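Phospho-2-dehydro-3-deoxyheptonate aldolase/chorismate mutase (Thermus thermophilus, PDB 2D8E) probably acts in aromatic amino acid biosynthesis as a DAHP synthase fused to chorismate mutase, the fragment here being the all-helical chorismate mutase domain. Local coordinates at residues R28-I33 / L82-R87. Residues are numbered along the deposited sequence; the frame is centred on the assembly and turned at random.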
loop_
_atom_site.group_PDB
_atom_site.type_symbol
_atom_site.label_atom_id
_atom_site.label_comp_id
_atom_site.label_asym_id
_atom_site.label_seq_id
_atom_site.Cartn_x
_atom_site.Cartn_y
_atom_site.Cartn_z
ATOM N N ARG A 28 13.072 2.082 -3.001
ATOM C CA ARG A 28 14.490 2.409 -2.959
ATOM C C ARG A 28 15.247 1.351 -2.169
ATOM O O ARG A 28 16.351 0.953 -2.541
ATOM C CB ARG A 28 14.704 3.778 -2.310
ATOM C CG ARG A 28 14.110 4.935 -3.095
ATOM C CD ARG A 28 14.448 6.266 -2.432
ATOM N NE ARG A 28 15.890 6.489 -2.364
ATOM C CZ ARG A 28 16.464 7.511 -1.734
ATOM N NH1 ARG A 28 15.719 8.417 -1.110
ATOM N NH2 ARG A 28 17.784 7.629 -1.726
ATOM N N LEU A 29 14.639 0.899 -1.078
ATOM C CA LEU A 29 15.249 -0.109 -0.220
ATOM C C LEU A 29 15.391 -1.455 -0.914
ATOM O O LEU A 29 16.447 -2.083 -0.842
ATOM C CB LEU A 29 14.427 -0.281 1.057
ATOM C CG LEU A 29 14.485 0.892 2.040
ATOM C CD1 LEU A 29 13.441 0.702 3.131
ATOM C CD2 LEU A 29 15.881 0.983 2.639
ATOM N N VAL A 30 14.334 -1.901 -1.589
ATOM C CA VAL A 30 14.397 -3.185 -2.276
ATOM C C VAL A 30 15.373 -3.148 -3.451
ATOM O O VAL A 30 15.973 -4.161 -3.787
ATOM C CB VAL A 30 13.003 -3.649 -2.773
ATOM C CG1 VAL A 30 12.051 -3.798 -1.590
ATOM C CG2 VAL A 30 12.456 -2.673 -3.788
ATOM N N GLN A 31 15.530 -1.985 -4.081
ATOM C CA GLN A 31 16.476 -1.867 -5.191
ATOM C C GLN A 31 17.886 -2.076 -4.651
ATOM O O GLN A 31 18.725 -2.705 -5.296
ATOM C CB GLN A 31 16.382 -0.491 -5.852
ATOM C CG GLN A 31 15.102 -0.261 -6.627
ATOM C CD GLN A 31 15.115 1.051 -7.382
ATOM O OE1 GLN A 31 15.349 2.111 -6.805
ATOM N NE2 GLN A 31 14.860 0.985 -8.681
ATOM N N GLU A 32 18.137 -1.556 -3.454
ATOM C CA GLU A 32 19.447 -1.703 -2.844
ATOM C C GLU A 32 19.695 -3.165 -2.487
ATOM O O GLU A 32 20.781 -3.691 -2.724
ATOM C CB GLU A 32 19.565 -0.829 -1.595
ATOM C CG GLU A 32 20.959 -0.843 -1.002
ATOM C CD GLU A 32 21.989 -0.276 -1.959
ATOM O OE1 GLU A 32 22.241 0.944 -1.913
ATOM O OE2 GLU A 32 22.536 -1.050 -2.771
ATOM N N ILE A 33 18.692 -3.819 -1.906
ATOM C CA ILE A 33 18.814 -5.227 -1.548
ATOM C C ILE A 33 19.093 -6.021 -2.821
ATOM O O ILE A 33 19.924 -6.929 -2.838
ATOM C CB ILE A 33 17.509 -5.755 -0.915
ATOM C CG1 ILE A 33 17.303 -5.104 0.453
ATOM C CG2 ILE A 33 17.559 -7.277 -0.779
ATOM C CD1 ILE A 33 15.967 -5.429 1.087
ATOM N N LEU A 82 9.246 -7.025 -6.987
ATOM C CA LEU A 82 10.037 -7.982 -7.758
ATOM C C LEU A 82 10.351 -7.339 -9.093
ATOM O O LEU A 82 11.453 -7.478 -9.629
ATOM C CB LEU A 82 9.247 -9.269 -8.006
ATOM C CG LEU A 82 8.994 -10.196 -6.821
ATOM C CD1 LEU A 82 8.082 -11.332 -7.254
ATOM C CD2 LEU A 82 10.317 -10.737 -6.302
ATOM N N ASP A 83 9.355 -6.635 -9.618
ATOM C CA ASP A 83 9.471 -5.944 -10.887
ATOM C C ASP A 83 10.610 -4.936 -10.836
ATOM O O ASP A 83 10.894 -4.231 -11.796
ATOM C CB ASP A 83 8.150 -5.224 -11.161
ATOM C CG ASP A 83 7.963 -5.073 -12.664
ATOM O OD1 ASP A 83 8.454 -5.937 -13.392
ATOM O OD2 ASP A 83 7.332 -4.108 -13.088
ATOM N N LEU A 84 11.281 -4.889 -9.686
ATOM C CA LEU A 84 12.418 -3.995 -9.461
ATOM C C LEU A 84 13.677 -4.775 -9.089
ATOM O O LEU A 84 14.755 -4.532 -9.630
ATOM C CB LEU A 84 12.112 -3.012 -8.330
ATOM C CG LEU A 84 10.999 -1.979 -8.488
ATOM C CD1 LEU A 84 10.899 -1.161 -7.208
ATOM C CD2 LEU A 84 11.289 -1.074 -9.675
ATOM N N GLU A 85 13.531 -5.705 -8.150
ATOM C CA GLU A 85 14.652 -6.519 -7.680
ATOM C C GLU A 85 15.257 -7.330 -8.820
ATOM O O GLU A 85 16.386 -7.813 -8.723
ATOM C CB GLU A 85 14.173 -7.452 -6.564
ATOM C CG GLU A 85 15.016 -7.399 -5.295
ATOM C CD GLU A 85 14.379 -8.168 -4.147
ATOM O OE1 GLU A 85 13.347 -7.708 -3.615
ATOM O OE2 GLU A 85 14.916 -9.231 -3.773
ATOM N N GLU A 86 14.496 -7.472 -9.900
ATOM C CA GLU A 86 14.944 -8.224 -11.064
ATOM C C GLU A 86 15.441 -7.248 -12.117
ATOM O O GLU A 86 16.316 -7.574 -12.921
ATOM C CB GLU A 86 13.866 -9.218 -11.489
ATOM C CG GLU A 86 13.591 -10.296 -10.465
ATOM C CD GLU A 86 14.662 -11.365 -10.461
ATOM O OE1 GLU A 86 15.832 -11.027 -10.737
ATOM O OE2 GLU A 86 14.342 -12.541 -10.186
ATOM N N ARG A 87 14.884 -6.043 -12.095
ATOM C CA ARG A 87 15.263 -5.015 -13.050
ATOM C C ARG A 87 16.072 -3.870 -12.441
ATOM O O ARG A 87 17.222 -4.056 -12.041
ATOM C CB ARG A 87 13.931 -4.502 -13.612
ATOM C CG ARG A 87 12.916 -5.612 -13.894
ATOM C CD ARG A 87 13.442 -6.670 -14.864
ATOM N NE ARG A 87 13.223 -6.316 -16.264
ATOM C CZ ARG A 87 13.856 -5.341 -16.908
ATOM N NH1 ARG A 87 14.769 -4.607 -16.284
ATOM N NH2 ARG A 87 13.571 -5.097 -18.179
#
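The flat carboxylate of Glu85 has Ile33 over one face, Ile33 CG2 lying 4.4 Å from Glu85 OE2, while Val30 meets the other oxygen obliquely from the same side, with CB 4.2 Å from Glu85 OE1. Glu85 is poorly ordered, so its placing is approximate. OE2 also accepts a hydrogen bond from Gln37 NE2, one helical turn beyond Ile33. Leu84 comes slantwise onto one face of the Gln31 amide, CD2 standing 4.2 Å from Gln31 NE2; the polar atoms of this buried amide are bound by the C-terminal tail, OE1 by Gln90 NE2 and NE2, weakly, by Gln88 O. Beside these groups, Val30 CG2 meets Leu84 CD1 at 4.1 Å. Leu84 heads for helix 4-40 from its CB, and with CG anti to the carbonyl carbon (chi1 -65°) CD1 reaches Val30. This joins the long helix 4-40 to the last helix, 67-85, in the three-helix subunit of a type II chorismate mutase, whose two subunits interlock: Phe65 of the second subunit packs on Leu84, and its Pro64 on Gln31. No hydrogen bond joins the segments directly, an example of how a helix-helix contact can hold polar groups whose partners lie elsewhere in the chain. Backbones draw closest at Gln31 and Glu85, CA to CA 5.6 Å, and Glu85 CG rests 3.7 Å from Val30 O.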